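Local coordinates for putative flagellar hook-associated protein (Vibrio parahaemolyticus, PDB 3PWX) that is probably a structural protein of the bacterial flagellum, a member of the flagellin family thought to act at the hook-filament junction, at residues Tyr26-Gln40 against Val128-Met140. Sequence-based numbering, arbitrary orientation.
Sequences YQSNIANLKTTLSSQ and VTVAKGVTMDSNM
Tyr26 lays its flat ring over the backbone at Ala131, the first residue of the turn: Ala131 CA sits 3.6 Å from the ring centroid, 7° off the normal, a CH-pi contact. Alanine suits this place, its small side chain directed away from the helix so that the backbone can lie close to the ring. His211 of helix 172-223 also meets the ring, nearly parallel to it. One turn on, Asn29 ND2 donates to Thr129 O (2.9 Å, N-H...O 155°), tilted somewhat from the carbonyl plane; a short amide here ties helix to strand. Leu33 forms the apolar bump. With CG anti to the backbone N (chi1 175°), its CD2 drops into a hollow walled by Val128 CG1 at 3.8 Å, Val130 CG1 at 4.2 Å and the CG methylene of Met136 (modelled as selenomethionine), drawing on both strands; branched valines make firm walls. Ile30 lies crosswise to Val130, CG1 to CB 3.8 Å, while Leu37 CD2 reaches Ser138 O at 3.7 Å. The arrangement is a beta hairpin with a type II turn at 131-134, where Gly133 readily adopts the positive phi needed, packed against helix 7-61 in its predicted coiled-coil part (residues 16-43), within the flagellin N-terminal helical region.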
loop_
_atom_site.group_PDB
_atom_site.type_symbol
_atom_site.label_atom_id
_atom_site.label_comp_id
_atom_site.label_asym_id
_atom_site.label_seq_id
_atom_site.Cartn_x
_atom_site.Cartn_y
_atom_site.Cartn_z
ATOM N N TYR A 26 -10.319 -7.422 -7.332
ATOM C CA TYR A 26 -9.002 -7.332 -6.707
ATOM C C TYR A 26 -7.994 -8.181 -7.438
ATOM O O TYR A 26 -6.876 -7.762 -7.634
ATOM C CB TYR A 26 -9.025 -7.741 -5.258
ATOM C CG TYR A 26 -9.809 -6.807 -4.373
ATOM C CD1 TYR A 26 -9.577 -5.433 -4.387
ATOM C CD2 TYR A 26 -10.751 -7.296 -3.480
ATOM C CE1 TYR A 26 -10.333 -4.531 -3.520
ATOM C CE2 TYR A 26 -11.487 -6.418 -2.631
ATOM C CZ TYR A 26 -11.274 -5.042 -2.671
ATOM O OH TYR A 26 -11.962 -4.212 -1.806
ATOM N N GLN A 27 -8.364 -9.381 -7.861
ATOM C CA GLN A 27 -7.378 -10.240 -8.462
ATOM C C GLN A 27 -7.006 -9.725 -9.837
ATOM O O GLN A 27 -5.882 -9.996 -10.346
ATOM C CB GLN A 27 -7.846 -11.680 -8.523
ATOM C CG GLN A 27 -8.117 -12.274 -7.172
ATOM C CD GLN A 27 -8.200 -13.774 -7.249
ATOM O OE1 GLN A 27 -9.256 -14.305 -7.522
ATOM N NE2 GLN A 27 -7.054 -14.471 -7.036
ATOM N N SER A 28 -7.918 -8.964 -10.428
ATOM C CA SER A 28 -7.615 -8.273 -11.675
ATOM C C SER A 28 -6.696 -7.084 -11.465
ATOM O O SER A 28 -5.912 -6.774 -12.348
ATOM C CB SER A 28 -8.877 -7.828 -12.390
ATOM O OG SER A 28 -8.527 -6.958 -13.437
ATOM N N ASN A 29 -6.779 -6.418 -10.311
ATOM C CA ASN A 29 -5.873 -5.316 -9.985
ATOM C C ASN A 29 -4.485 -5.868 -9.774
ATOM O O ASN A 29 -3.496 -5.300 -10.261
ATOM C CB ASN A 29 -6.335 -4.610 -8.713
ATOM C CG ASN A 29 -7.564 -3.743 -8.941
ATOM O OD1 ASN A 29 -8.057 -3.609 -10.072
ATOM N ND2 ASN A 29 -8.081 -3.143 -7.847
ATOM N N ILE A 30 -4.411 -6.997 -9.069
ATOM C CA ILE A 30 -3.146 -7.644 -8.788
ATOM C C ILE A 30 -2.413 -8.219 -10.059
ATOM O O ILE A 30 -1.217 -7.959 -10.276
ATOM C CB ILE A 30 -3.367 -8.746 -7.781
ATOM C CG1 ILE A 30 -4.011 -8.162 -6.511
ATOM C CG2 ILE A 30 -2.083 -9.513 -7.503
ATOM C CD1 ILE A 30 -4.118 -9.213 -5.411
ATOM N N ALA A 31 -3.101 -8.986 -10.897
ATOM C CA ALA A 31 -2.538 -9.362 -12.186
ATOM C C ALA A 31 -2.116 -8.077 -12.943
ATOM O O ALA A 31 -1.065 -8.035 -13.557
ATOM C CB ALA A 31 -3.531 -10.179 -13.004
ATOM N N ASN A 32 -2.921 -7.011 -12.910
ATOM C CA ASN A 32 -2.460 -5.860 -13.700
ATOM C C ASN A 32 -1.260 -5.203 -13.097
ATOM O O ASN A 32 -0.396 -4.683 -13.815
ATOM C CB ASN A 32 -3.565 -4.897 -14.060
ATOM C CG ASN A 32 -4.528 -5.518 -15.046
ATOM O OD1 ASN A 32 -4.111 -6.296 -15.893
ATOM N ND2 ASN A 32 -5.816 -5.186 -14.952
ATOM N N LEU A 33 -1.150 -5.273 -11.781
ATOM C CA LEU A 33 -0.030 -4.604 -11.135
ATOM C C LEU A 33 1.271 -5.412 -11.432
ATOM O O LEU A 33 2.322 -4.838 -11.739
ATOM C CB LEU A 33 -0.306 -4.350 -9.642
ATOM C CG LEU A 33 0.823 -3.762 -8.796
ATOM C CD1 LEU A 33 1.457 -2.514 -9.451
ATOM C CD2 LEU A 33 0.324 -3.449 -7.404
ATOM N N LYS A 34 1.153 -6.738 -11.425
ATOM C CA LYS A 34 2.273 -7.611 -11.721
ATOM C C LYS A 34 2.821 -7.355 -13.112
ATOM O O LYS A 34 4.047 -7.482 -13.373
ATOM C CB LYS A 34 1.862 -9.062 -11.617
ATOM C CG LYS A 34 1.495 -9.506 -10.200
ATOM C CD LYS A 34 1.531 -11.004 -10.071
ATOM C CE LYS A 34 2.996 -11.452 -10.327
ATOM N NZ LYS A 34 3.434 -12.484 -9.313
ATOM N N THR A 35 1.908 -7.014 -14.012
ATOM C CA THR A 35 2.276 -6.769 -15.387
ATOM C C THR A 35 3.066 -5.504 -15.527
ATOM O O THR A 35 3.975 -5.434 -16.305
ATOM C CB THR A 35 1.051 -6.623 -16.261
ATOM O OG1 THR A 35 0.472 -7.922 -16.402
ATOM C CG2 THR A 35 1.471 -6.069 -17.664
ATOM N N THR A 36 2.689 -4.512 -14.761
ATOM C CA THR A 36 3.273 -3.192 -14.797
ATOM C C THR A 36 4.586 -3.288 -14.082
ATOM O O THR A 36 5.553 -2.634 -14.466
ATOM C CB THR A 36 2.345 -2.317 -13.989
ATOM O OG1 THR A 36 1.118 -2.235 -14.713
ATOM C CG2 THR A 36 2.903 -0.941 -13.771
ATOM N N LEU A 37 4.661 -4.135 -13.061
ATOM C CA LEU A 37 5.886 -4.216 -12.322
ATOM C C LEU A 37 6.903 -4.900 -13.174
ATOM O O LEU A 37 8.019 -4.401 -13.235
ATOM C CB LEU A 37 5.718 -4.920 -10.979
ATOM C CG LEU A 37 4.939 -4.239 -9.862
ATOM C CD1 LEU A 37 4.902 -5.189 -8.662
ATOM C CD2 LEU A 37 5.573 -2.921 -9.496
ATOM N N SER A 38 6.560 -5.996 -13.862
ATOM C CA SER A 38 7.521 -6.726 -14.711
ATOM C C SER A 38 8.030 -5.771 -15.754
ATOM O O SER A 38 9.220 -5.739 -16.068
ATOM C CB SER A 38 6.882 -7.837 -15.493
ATOM O OG SER A 38 6.364 -8.770 -14.632
ATOM N N SER A 39 7.105 -4.995 -16.316
ATOM C CA SER A 39 7.502 -3.972 -17.273
ATOM C C SER A 39 8.609 -3.002 -16.799
ATOM O O SER A 39 9.510 -2.683 -17.577
ATOM C CB SER A 39 6.286 -3.242 -17.818
ATOM O OG SER A 39 6.730 -2.433 -18.898
ATOM N N GLN A 40 8.559 -2.538 -15.549
ATOM C CA GLN A 40 9.655 -1.719 -14.977
ATOM C C GLN A 40 10.976 -2.467 -14.797
ATOM O O GLN A 40 12.048 -1.873 -14.885
ATOM C CB GLN A 40 9.276 -1.211 -13.614
ATOM C CG GLN A 40 8.211 -0.149 -13.639
ATOM C CD GLN A 40 7.581 0.091 -12.277
ATOM O OE1 GLN A 40 6.361 0.235 -12.173
ATOM N NE2 GLN A 40 8.398 0.106 -11.220
ATOM N N VAL A 128 -2.022 1.087 -5.904
ATOM C CA VAL A 128 -3.091 0.250 -6.400
ATOM C C VAL A 128 -3.667 -0.519 -5.227
ATOM O O VAL A 128 -2.905 -1.093 -4.372
ATOM C CB VAL A 128 -2.480 -0.727 -7.458
ATOM C CG1 VAL A 128 -3.249 -2.041 -7.584
ATOM C CG2 VAL A 128 -2.434 -0.022 -8.771
ATOM N N THR A 129 -4.995 -0.568 -5.197
ATOM C CA THR A 129 -5.772 -1.290 -4.164
ATOM C C THR A 129 -5.832 -2.769 -4.529
ATOM O O THR A 129 -6.234 -3.115 -5.645
ATOM C CB THR A 129 -7.164 -0.750 -4.079
ATOM O OG1 THR A 129 -7.060 0.590 -3.608
ATOM C CG2 THR A 129 -8.026 -1.547 -3.070
ATOM N N VAL A 130 -5.452 -3.639 -3.602
ATOM C CA VAL A 130 -5.262 -4.986 -3.976
ATOM C C VAL A 130 -6.061 -5.928 -3.078
ATOM O O VAL A 130 -6.028 -7.143 -3.301
ATOM C CB VAL A 130 -3.731 -5.355 -4.002
ATOM C CG1 VAL A 130 -2.966 -4.458 -5.016
ATOM C CG2 VAL A 130 -3.089 -5.278 -2.611
ATOM N N ALA A 131 -6.706 -5.379 -2.034
ATOM C CA ALA A 131 -7.708 -6.058 -1.214
ATOM C C ALA A 131 -8.353 -4.970 -0.374
ATOM O O ALA A 131 -7.782 -3.879 -0.248
ATOM C CB ALA A 131 -7.119 -7.153 -0.307
ATOM N N LYS A 132 -9.527 -5.251 0.207
ATOM C CA LYS A 132 -10.253 -4.262 0.953
ATOM C C LYS A 132 -9.339 -3.549 1.908
ATOM O O LYS A 132 -8.826 -4.158 2.833
ATOM C CB LYS A 132 -11.394 -4.904 1.727
ATOM C CG LYS A 132 -12.404 -3.846 2.294
ATOM C CD LYS A 132 -12.798 -2.805 1.199
ATOM C CE LYS A 132 -14.162 -2.092 1.471
ATOM N NZ LYS A 132 -13.912 -0.667 1.910
ATOM N N GLY A 133 -9.181 -2.249 1.710
ATOM C CA GLY A 133 -8.325 -1.431 2.570
ATOM C C GLY A 133 -6.796 -1.685 2.545
ATOM O O GLY A 133 -6.094 -1.324 3.501
ATOM N N VAL A 134 -6.287 -2.265 1.447
ATOM C CA VAL A 134 -4.896 -2.541 1.324
ATOM C C VAL A 134 -4.359 -2.000 -0.003
ATOM O O VAL A 134 -4.835 -2.403 -1.066
ATOM C CB VAL A 134 -4.621 -4.086 1.381
ATOM C CG1 VAL A 134 -3.077 -4.383 1.277
ATOM C CG2 VAL A 134 -5.311 -4.736 2.621
ATOM N N THR A 135 -3.339 -1.143 0.039
ATOM C CA THR A 135 -2.762 -0.667 -1.200
ATOM C C THR A 135 -1.329 -1.100 -1.355
ATOM O O THR A 135 -0.585 -1.280 -0.378
ATOM C CB THR A 135 -2.783 0.854 -1.305
ATOM O OG1 THR A 135 -1.817 1.359 -0.383
ATOM C CG2 THR A 135 -4.167 1.414 -1.000
HETATM N N MSE A 136 -0.931 -1.289 -2.594
HETATM C CA MSE A 136 0.471 -1.679 -2.847
HETATM C C MSE A 136 1.076 -0.596 -3.739
HETATM O O MSE A 136 0.385 -0.118 -4.670
HETATM C CB MSE A 136 0.521 -3.023 -3.525
HETATM C CG MSE A 136 1.772 -3.246 -4.331
HETATM SE SE MSE A 136 3.209 -3.895 -3.113
HETATM C CE MSE A 136 1.966 -5.250 -2.287
ATOM N N ASP A 137 2.298 -0.146 -3.441
ATOM C CA ASP A 137 2.948 0.886 -4.270
ATOM C C ASP A 137 3.338 0.265 -5.584
ATOM O O ASP A 137 3.818 -0.844 -5.618
ATOM C CB ASP A 137 4.160 1.503 -3.556
ATOM C CG ASP A 137 3.774 2.213 -2.221
ATOM O OD1 ASP A 137 2.568 2.603 -1.992
ATOM O OD2 ASP A 137 4.702 2.400 -1.389
ATOM N N SER A 138 3.139 0.971 -6.681
ATOM C CA SER A 138 3.212 0.384 -8.016
ATOM C C SER A 138 4.217 1.051 -8.905
ATOM O O SER A 138 4.478 0.559 -10.036
ATOM C CB SER A 138 1.811 0.439 -8.657
ATOM O OG SER A 138 1.407 1.791 -8.855
ATOM N N ASN A 139 4.859 2.120 -8.444
ATOM C CA ASN A 139 5.923 2.689 -9.280
ATOM C C ASN A 139 7.352 2.727 -8.716
ATOM O O ASN A 139 7.531 2.589 -7.506
ATOM C CB ASN A 139 5.520 4.064 -9.776
ATOM C CG ASN A 139 5.427 5.099 -8.665
ATOM O OD1 ASN A 139 4.913 4.855 -7.549
ATOM N ND2 ASN A 139 5.916 6.298 -8.980
HETATM N N MSE A 140 8.358 2.847 -9.598
HETATM C CA MSE A 140 9.707 3.238 -9.164
HETATM C C MSE A 140 9.966 4.618 -9.768
HETATM O O MSE A 140 9.275 5.012 -10.691
HETATM C CB MSE A 140 10.794 2.251 -9.596
HETATM C CG MSE A 140 10.766 0.881 -8.939
HETATM SE SE MSE A 140 10.771 0.913 -6.963
HETATM C CE MSE A 140 12.517 1.742 -6.661
#